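Local coordinates for plasmid Partition par B protein (Enterobacteria phage P1, PDB 1ZX4), which binds the plasmid's cis-acting partition sites on DNA and so controls plasmid partitioning, at residues A44-S49 against D68-C73; S49-L54 against L84-L89. All blocks are in the same frame, centred on the assembly; numbering follows the deposited sequence.

Contact 1: residues A44-S49 against D68-C73; sequences ALQAAS and DYKTLC. With nucleotides of chain A.
The C-terminal end of the recognition helix of a helix-turn-helix motif, in Ala44-Ser49, packs here on Asp68-Cys73 of helix 66-78, with a DNA phosphate beside it. The two helical segments cross at 45°, their axes 9.0 Å apart at closest approach. The Gln46 side chain reaches from the helix to the DNA. Its CG is anti to the backbone N (chi1 -153°) and the chain stays extended beyond CG, so the amide stands out toward the backbone of DT6 of chain A, where NE2 donates to the phosphate oxygen OP2 at 3.3 Å, a bent bond with an N-H...O angle of 141°. The bond grips the sugar-phosphate backbone, not a base. Lys70 runs beside Gln46, pointing the same way, and its CG meets Gln46 NE2 at 3.5 Å; the chain bends at chi3, and its NZ bonds to a citrate probably left from crystallisation. Deeper in, Ala47 CB sits over one face of the Tyr69 ring, offset toward the rim and 4.2 Å from CG. Tyr69 leaves its backbone heading for the recognition helix, with CG anti to the carbonyl carbon, which places the ring alongside Ala47; Ala50 and Val55 also touch this side chain. At the far end Cys73 turns SG and CB to Ser49 OG, each at 3.7 Å. Behind the recognition helix lies helix 10-22, with Leu17 against Ala44 and Leu45, and the carbonyl of Ala47 accepts a bond from Arg11. The Ser49 hydroxyl is tied back to the preceding turn: Ser49 OG donates to Gln46 O at 2.9 Å, approaching from above the carbonyl plane.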
ATOM      1  N   ALA C  44      23.259 -32.350 -13.923  1.00 54.16           N
ATOM      2  CA  ALA C  44      23.401 -31.111 -14.676  1.00 55.38           C
ATOM      3  C   ALA C  44      22.050 -30.471 -15.065  1.00 62.70           C
ATOM      4  O   ALA C  44      21.919 -29.237 -15.047  1.00 62.77           O
ATOM      5  CB  ALA C  44      24.238 -31.354 -15.904  1.00 49.96           C
ATOM      6  N   LEU C  45      21.057 -31.294 -15.437  1.00 66.91           N
ATOM      7  CA  LEU C  45      19.726 -30.781 -15.793  1.00 63.60           C
ATOM      8  C   LEU C  45      19.001 -30.494 -14.481  1.00 66.51           C
ATOM      9  O   LEU C  45      18.411 -29.418 -14.289  1.00 69.26           O
ATOM     10  CB  LEU C  45      18.936 -31.796 -16.629  1.00 56.33           C
ATOM     11  CG  LEU C  45      19.547 -32.182 -17.979  1.00 56.48           C
ATOM     12  CD1 LEU C  45      18.908 -33.483 -18.394  1.00 58.49           C
ATOM     13  CD2 LEU C  45      19.351 -31.124 -19.060  1.00 49.76           C
ATOM     14  N   GLN C  46      19.072 -31.446 -13.556  1.00 68.26           N
ATOM     15  CA  GLN C  46      18.430 -31.259 -12.263  1.00 70.81           C
ATOM     16  C   GLN C  46      18.754 -29.858 -11.761  1.00 74.97           C
ATOM     17  O   GLN C  46      17.873 -29.160 -11.267  1.00 78.32           O
ATOM     18  CB  GLN C  46      18.923 -32.294 -11.270  1.00 65.67           C
ATOM     19  CG  GLN C  46      17.925 -32.586 -10.190  1.00 73.61           C
ATOM     20  CD  GLN C  46      18.133 -33.982  -9.599  1.00 83.36           C
ATOM     21  OE1 GLN C  46      18.396 -34.937 -10.335  1.00 83.76           O
ATOM     22  NE2 GLN C  46      18.005 -34.107  -8.273  1.00 84.45           N
ATOM     23  N   ALA C  47      20.014 -29.446 -11.913  1.00 76.75           N
ATOM     24  CA  ALA C  47      20.456 -28.122 -11.488  1.00 77.45           C
ATOM     25  C   ALA C  47      19.976 -27.043 -12.434  1.00 80.12           C
ATOM     26  O   ALA C  47      19.496 -26.008 -11.993  1.00 81.79           O
ATOM     27  CB  ALA C  47      21.962 -28.077 -11.408  1.00 81.56           C
ATOM     28  N   ALA C  48      20.114 -27.282 -13.737  1.00 82.23           N
ATOM     29  CA  ALA C  48      19.706 -26.309 -14.748  1.00 84.19           C
ATOM     30  C   ALA C  48      18.211 -26.036 -14.687  1.00 84.55           C
ATOM     31  O   ALA C  48      17.682 -25.259 -15.486  1.00 84.24           O
ATOM     32  CB  ALA C  48      20.100 -26.797 -16.146  1.00 85.55           C
ATOM     33  N   SER C  49      17.544 -26.674 -13.728  1.00 83.39           N
ATOM     34  CA  SER C  49      16.108 -26.510 -13.534  1.00 84.20           C
ATOM     35  C   SER C  49      15.815 -25.621 -12.339  1.00 85.27           C
ATOM     36  O   SER C  49      14.701 -25.154 -12.178  1.00 86.39           O
ATOM     37  CB  SER C  49      15.448 -27.854 -13.265  1.00 84.91           C
ATOM     38  OG  SER C  49      15.275 -28.029 -11.865  1.00 87.61           O
ATOM     39  N   ASP C  68      22.323 -28.185  -3.076  1.00 96.55           N
ATOM     40  CA  ASP C  68      21.691 -26.951  -2.641  1.00 96.00           C
ATOM     41  C   ASP C  68      20.615 -26.717  -3.659  1.00 93.32           C
ATOM     42  O   ASP C  68      19.435 -26.606  -3.340  1.00 92.50           O
ATOM     43  CB  ASP C  68      22.718 -25.816  -2.645  1.00102.12           C
ATOM     44  CG  ASP C  68      23.879 -26.089  -1.714  1.00107.56           C
ATOM     45  OD1 ASP C  68      23.594 -26.668  -0.637  1.00106.35           O
ATOM     46  OD2 ASP C  68      25.041 -25.723  -2.046  1.00107.68           O
ATOM     47  N   TYR C  69      21.051 -26.692  -4.912  1.00 90.58           N
ATOM     48  CA  TYR C  69      20.151 -26.523  -6.049  1.00 84.92           C
ATOM     49  C   TYR C  69      18.972 -27.489  -5.920  1.00 86.69           C
ATOM     50  O   TYR C  69      17.818 -27.108  -6.059  1.00 89.71           O
ATOM     51  CB  TYR C  69      20.857 -26.854  -7.351  1.00 78.17           C
ATOM     52  CG  TYR C  69      21.736 -25.788  -7.928  1.00 74.83           C
ATOM     53  CD1 TYR C  69      21.197 -24.710  -8.603  1.00 75.17           C
ATOM     54  CD2 TYR C  69      23.111 -25.918  -7.902  1.00 77.22           C
ATOM     55  CE1 TYR C  69      22.010 -23.783  -9.268  1.00 76.64           C
ATOM     56  CE2 TYR C  69      23.939 -24.995  -8.554  1.00 79.90           C
ATOM     57  CZ  TYR C  69      23.381 -23.927  -9.248  1.00 76.79           C
ATOM     58  OH  TYR C  69      24.180 -23.037  -9.965  1.00 70.41           O
ATOM     59  N   LYS C  70      19.282 -28.755  -5.680  1.00 89.07           N
ATOM     60  CA  LYS C  70      18.268 -29.777  -5.508  1.00 93.26           C
ATOM     61  C   LYS C  70      17.191 -29.306  -4.521  1.00 95.76           C
ATOM     62  O   LYS C  70      16.008 -29.565  -4.740  1.00 96.74           O
ATOM     63  CB  LYS C  70      18.906 -31.055  -4.980  1.00 98.02           C
ATOM     64  CG  LYS C  70      18.132 -32.317  -5.320  1.00104.94           C
ATOM     65  CD  LYS C  70      18.353 -33.417  -4.269  1.00111.62           C
ATOM     66  CE  LYS C  70      19.836 -33.663  -3.949  1.00113.15           C
ATOM     67  NZ  LYS C  70      20.007 -34.691  -2.874  1.00113.50           N
ATOM     68  N   THR C  71      17.603 -28.630  -3.440  1.00 98.40           N
ATOM     69  CA  THR C  71      16.669 -28.106  -2.421  1.00 98.17           C
ATOM     70  C   THR C  71      16.201 -26.697  -2.808  1.00 96.75           C
ATOM     71  O   THR C  71      15.199 -26.204  -2.295  1.00 96.69           O
ATOM     72  CB  THR C  71      17.303 -28.023  -0.981  1.00 98.93           C
ATOM     73  OG1 THR C  71      17.742 -26.682  -0.718  1.00 97.52           O
ATOM     74  CG2 THR C  71      18.498 -28.973  -0.846  1.00101.59           C
ATOM     75  N   LEU C  72      16.948 -26.048  -3.697  1.00 92.46           N
ATOM     76  CA  LEU C  72      16.602 -24.724  -4.174  1.00 88.35           C
ATOM     77  C   LEU C  72      15.500 -24.961  -5.203  1.00 90.49           C
ATOM     78  O   LEU C  72      14.459 -24.308  -5.185  1.00 88.90           O
ATOM     79  CB  LEU C  72      17.814 -24.086  -4.840  1.00 86.13           C
ATOM     80  CG  LEU C  72      17.622 -22.652  -5.313  1.00 85.56           C
ATOM     81  CD1 LEU C  72      17.519 -21.765  -4.097  1.00 87.96           C
ATOM     82  CD2 LEU C  72      18.780 -22.215  -6.176  1.00 84.04           C
ATOM     83  N   CYS C  73      15.739 -25.920  -6.096  1.00 93.44           N
ATOM     84  CA  CYS C  73      14.776 -26.275  -7.129  1.00 98.77           C
ATOM     85  C   CYS C  73      13.632 -27.030  -6.454  1.00101.22           C
ATOM     86  O   CYS C  73      12.555 -27.200  -7.021  1.00102.94           O
ATOM     87  CB  CYS C  73      15.454 -27.114  -8.238  1.00 98.53           C
ATOM     88  SG  CYS C  73      14.891 -28.837  -8.321  1.00104.08           S
TER
ATOM     89  P    DT A   6      16.675 -38.132  -7.595  1.00 79.10           P
ATOM     90  OP1  DT A   6      15.650 -37.436  -6.777  1.00 67.89           O
ATOM     91  OP2  DT A   6      17.754 -37.354  -8.251  1.00 81.29           O
ATOM     92  O5'  DT A   6      17.297 -39.285  -6.704  1.00 73.46           O
ATOM     93  C5'  DT A   6      16.447 -40.307  -6.237  1.00 74.48           C
ATOM     94  C4'  DT A   6      17.247 -41.383  -5.556  1.00 74.60           C
ATOM     95  O4'  DT A   6      18.116 -42.012  -6.520  1.00 73.19           O
ATOM     96  C3'  DT A   6      18.140 -40.912  -4.416  1.00 71.39           C
ATOM     97  O3'  DT A   6      18.030 -41.878  -3.374  1.00 82.24           O
ATOM     98  C2'  DT A   6      19.525 -40.902  -5.037  1.00 68.85           C
ATOM     99  C1'  DT A   6      19.451 -42.021  -6.048  1.00 59.02           C
ATOM    100  N1   DT A   6      20.334 -41.913  -7.236  1.00 50.43           N
ATOM    101  C2   DT A   6      21.143 -42.995  -7.537  1.00 52.62           C
ATOM    102  O2   DT A   6      21.233 -43.982  -6.814  1.00 59.79           O
ATOM    103  N3   DT A   6      21.855 -42.880  -8.711  1.00 47.31           N
ATOM    104  C4   DT A   6      21.875 -41.801  -9.571  1.00 51.70           C
ATOM    105  O4   DT A   6      22.570 -41.829 -10.599  1.00 53.42           O
ATOM    106  C5   DT A   6      21.046 -40.684  -9.170  1.00 52.63           C
ATOM    107  C7   DT A   6      21.038 -39.458 -10.031  1.00 52.02           C
ATOM    108  C6   DT A   6      20.322 -40.794  -8.038  1.00 47.43           C
TER

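Contact 2: residues S49-L54 against L84-L89; sequences SAPEEL and LEFDQL
Along Leu84-Leu89, near the start of the long helix 83-102, one aromatic side chain and one leucine face the short helix 52-55 and the loop before it. The first residue, Leu84, turns to the second subunit and packs on its Gln171. Phe86 then carries most of the contact: the side chain sets out toward Ser49-Leu54, and with CG anti to the carbonyl carbon (chi1 -69°) the ring reaches between Pro51, Glu53 and Leu54. Each of these three side chains crosses it at about a right angle. Pro51 lies at the far end of the ring, its CB 3.8 Å from both CE1 and CZ of Phe86. Leu54 takes the CD1-CE1 side, with its CD1 4.0 Å from Phe86 CE1 and its CG close to both ring carbons. On the CD2 side comes Glu53, whose chain bends at chi2 (99°) and folds back over the start of the Phe86 side chain, CG lying 4.0 Å from Phe86 CB. The same bend brings Glu53 OE2 to Phe86 CD2, with the carboxylate and ring planes 54° apart. Met79 and Asn81, in the loop before the helix, also touch the Phe86 side chain. Asp87, next in sequence, leaves the helix on the side turned away and forms a salt bridge with Arg176 of the second subunit. One helical turn beyond Phe86, Leu89 again points inward, its CD2 4.3 Å from Leu54 CD2; Glu122 and Leu126 of helix 108-126 touch it as well, and Ile119 of that helix reaches Leu54. The arrangement, an aromatic side chain seated between a proline, a leucine and a glutamate's carboxylate arm inside an all-helical domain, joins the region just after the helix-turn-helix motif to the helical bundle.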
ATOM      1  N   SER C  49      17.544 -26.674 -13.728  1.00 83.39           N
ATOM      2  CA  SER C  49      16.108 -26.510 -13.534  1.00 84.20           C
ATOM      3  C   SER C  49      15.815 -25.621 -12.339  1.00 85.27           C
ATOM      4  O   SER C  49      14.701 -25.154 -12.178  1.00 86.39           O
ATOM      5  CB  SER C  49      15.448 -27.854 -13.265  1.00 84.91           C
ATOM      6  OG  SER C  49      15.275 -28.029 -11.865  1.00 87.61           O
ATOM      7  N   ALA C  50      16.807 -25.414 -11.483  1.00 87.65           N
ATOM      8  CA  ALA C  50      16.623 -24.601 -10.290  1.00 86.00           C
ATOM      9  C   ALA C  50      15.987 -23.259 -10.616  1.00 85.22           C
ATOM     10  O   ALA C  50      16.392 -22.584 -11.557  1.00 84.80           O
ATOM     11  CB  ALA C  50      17.951 -24.401  -9.593  1.00 86.70           C
ATOM     12  N   PRO C  51      14.984 -22.856  -9.821  1.00 85.27           N
ATOM     13  CA  PRO C  51      14.217 -21.614  -9.938  1.00 84.81           C
ATOM     14  C   PRO C  51      15.081 -20.398 -10.178  1.00 86.25           C
ATOM     15  O   PRO C  51      15.585 -19.794  -9.236  1.00 89.66           O
ATOM     16  CB  PRO C  51      13.504 -21.520  -8.595  1.00 84.59           C
ATOM     17  CG  PRO C  51      13.335 -22.934  -8.201  1.00 85.38           C
ATOM     18  CD  PRO C  51      14.666 -23.527  -8.550  1.00 87.31           C
ATOM     19  N   GLU C  52      15.256 -20.036 -11.436  1.00 85.76           N
ATOM     20  CA  GLU C  52      16.052 -18.868 -11.774  1.00 85.34           C
ATOM     21  C   GLU C  52      16.010 -17.804 -10.652  1.00 84.05           C
ATOM     22  O   GLU C  52      17.047 -17.331 -10.178  1.00 82.36           O
ATOM     23  CB  GLU C  52      15.498 -18.274 -13.062  1.00 88.12           C
ATOM     24  CG  GLU C  52      14.949 -19.314 -14.023  1.00 91.15           C
ATOM     25  CD  GLU C  52      15.863 -19.511 -15.202  1.00 97.99           C
ATOM     26  OE1 GLU C  52      16.162 -18.517 -15.889  1.00103.14           O
ATOM     27  OE2 GLU C  52      16.300 -20.649 -15.453  1.00103.02           O
ATOM     28  N   GLU C  53      14.797 -17.450 -10.230  1.00 82.80           N
ATOM     29  CA  GLU C  53      14.570 -16.436  -9.200  1.00 81.80           C
ATOM     30  C   GLU C  53      15.437 -16.616  -7.972  1.00 83.01           C
ATOM     31  O   GLU C  53      16.210 -15.731  -7.595  1.00 81.32           O
ATOM     32  CB  GLU C  53      13.101 -16.430  -8.780  1.00 82.87           C
ATOM     33  CG  GLU C  53      12.142 -15.960  -9.868  1.00 90.39           C
ATOM     34  CD  GLU C  53      11.459 -17.098 -10.629  1.00 95.45           C
ATOM     35  OE1 GLU C  53      12.151 -17.976 -11.188  1.00 98.23           O
ATOM     36  OE2 GLU C  53      10.211 -17.103 -10.672  1.00 99.57           O
ATOM     37  N   LEU C  54      15.291 -17.766  -7.332  1.00 85.50           N
ATOM     38  CA  LEU C  54      16.077 -18.064  -6.148  1.00 86.54           C
ATOM     39  C   LEU C  54      17.566 -18.038  -6.502  1.00 88.25           C
ATOM     40  O   LEU C  54      18.349 -17.323  -5.880  1.00 86.60           O
ATOM     41  CB  LEU C  54      15.674 -19.431  -5.596  1.00 83.86           C
ATOM     42  CG  LEU C  54      14.226 -19.471  -5.112  1.00 83.05           C
ATOM     43  CD1 LEU C  54      13.872 -20.860  -4.612  1.00 87.10           C
ATOM     44  CD2 LEU C  54      14.048 -18.466  -4.008  1.00 83.25           C
ATOM     45  N   LEU C  84       4.191 -14.871  -8.520  1.00133.68           N
ATOM     46  CA  LEU C  84       3.715 -14.207  -7.308  1.00131.69           C
ATOM     47  C   LEU C  84       4.245 -14.769  -5.988  1.00129.51           C
ATOM     48  O   LEU C  84       4.299 -14.065  -4.979  1.00129.63           O
ATOM     49  CB  LEU C  84       2.183 -14.201  -7.302  1.00131.77           C
ATOM     50  CG  LEU C  84       1.493 -13.132  -6.446  1.00130.69           C
ATOM     51  CD1 LEU C  84       1.641 -13.462  -4.965  1.00130.56           C
ATOM     52  CD2 LEU C  84       2.083 -11.762  -6.769  1.00128.76           C
ATOM     53  N   GLU C  85       4.630 -16.034  -5.977  1.00126.66           N
ATOM     54  CA  GLU C  85       5.162 -16.605  -4.754  1.00123.10           C
ATOM     55  C   GLU C  85       6.621 -16.230  -4.572  1.00122.42           C
ATOM     56  O   GLU C  85       6.995 -15.631  -3.563  1.00119.48           O
ATOM     57  CB  GLU C  85       4.990 -18.118  -4.767  1.00123.02           C
ATOM     58  CG  GLU C  85       3.568 -18.513  -4.485  1.00119.53           C
ATOM     59  CD  GLU C  85       3.084 -17.942  -3.168  1.00117.09           C
ATOM     60  OE1 GLU C  85       3.349 -16.748  -2.907  1.00116.17           O
ATOM     61  OE2 GLU C  85       2.436 -18.681  -2.398  1.00115.34           O
ATOM     62  N   PHE C  86       7.443 -16.587  -5.555  1.00121.70           N
ATOM     63  CA  PHE C  86       8.856 -16.256  -5.503  1.00121.34           C
ATOM     64  C   PHE C  86       8.964 -14.766  -5.193  1.00122.14           C
ATOM     65  O   PHE C  86       9.694 -14.360  -4.292  1.00122.11           O
ATOM     66  CB  PHE C  86       9.524 -16.560  -6.846  1.00118.81           C
ATOM     67  CG  PHE C  86       9.619 -18.024  -7.163  1.00116.23           C
ATOM     68  CD1 PHE C  86      10.367 -18.872  -6.364  1.00116.29           C
ATOM     69  CD2 PHE C  86       8.984 -18.549  -8.277  1.00117.41           C
ATOM     70  CE1 PHE C  86      10.486 -20.226  -6.668  1.00116.03           C
ATOM     71  CE2 PHE C  86       9.098 -19.901  -8.592  1.00118.43           C
ATOM     72  CZ  PHE C  86       9.851 -20.739  -7.785  1.00117.40           C
ATOM     73  N   ASP C  87       8.214 -13.958  -5.937  1.00123.70           N
ATOM     74  CA  ASP C  87       8.224 -12.510  -5.749  1.00125.30           C
ATOM     75  C   ASP C  87       8.121 -12.176  -4.266  1.00124.53           C
ATOM     76  O   ASP C  87       8.985 -11.507  -3.699  1.00123.27           O
ATOM     77  CB  ASP C  87       7.045 -11.865  -6.503  1.00127.70           C
ATOM     78  CG  ASP C  87       7.497 -10.890  -7.588  1.00131.12           C
ATOM     79  OD1 ASP C  87       8.409 -10.080  -7.316  1.00134.44           O
ATOM     80  OD2 ASP C  87       6.934 -10.923  -8.705  1.00129.63           O
ATOM     81  N   GLN C  88       7.054 -12.671  -3.649  1.00125.63           N
ATOM     82  CA  GLN C  88       6.772 -12.441  -2.237  1.00125.37           C
ATOM     83  C   GLN C  88       7.893 -12.827  -1.281  1.00121.74           C
ATOM     84  O   GLN C  88       8.299 -12.016  -0.454  1.00119.83           O
ATOM     85  CB  GLN C  88       5.478 -13.176  -1.850  1.00129.23           C
ATOM     86  CG  GLN C  88       5.336 -13.493  -0.364  1.00134.86           C
ATOM     87  CD  GLN C  88       5.425 -14.986  -0.077  1.00138.92           C
ATOM     88  OE1 GLN C  88       6.389 -15.650  -0.468  1.00141.86           O
ATOM     89  NE2 GLN C  88       4.418 -15.522   0.609  1.00138.87           N
ATOM     90  N   LEU C  89       8.374 -14.064  -1.390  1.00118.89           N
ATOM     91  CA  LEU C  89       9.437 -14.559  -0.525  1.00116.27           C
ATOM     92  C   LEU C  89      10.647 -13.650  -0.552  1.00116.86           C
ATOM     93  O   LEU C  89      11.155 -13.256   0.494  1.00115.00           O
ATOM     94  CB  LEU C  89       9.867 -15.965  -0.941  1.00114.49           C
ATOM     95  CG  LEU C  89      11.137 -16.466  -0.238  1.00115.25           C
ATOM     96  CD1 LEU C  89      10.959 -16.382   1.269  1.00116.44           C
ATOM     97  CD2 LEU C  89      11.443 -17.889  -0.663  1.00113.76           C
TER

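Overall arrangement
The centres of contacts 1 and 2 lie about 13 Å apart, and the two share Ser49, in the short link between helix 38-48 and helix 52-55. Along the chain their segments alternate: 44-49, 49-54, 68-73, then 84-89. The packing between them is continuous, since Cys73 and Tyr69 of contact 1 also meet Pro51 and Ala50, and Leu72 meets Leu54. The chain is the C-terminal part of ParB: a helical region with the helix-turn-helix, then a three-stranded antiparallel sheet and a last helix. Contact 1 touches the DNA backbone and contact 2 lies near the chain's centre, so together they link the helix-turn-helix to the helical bundle behind it.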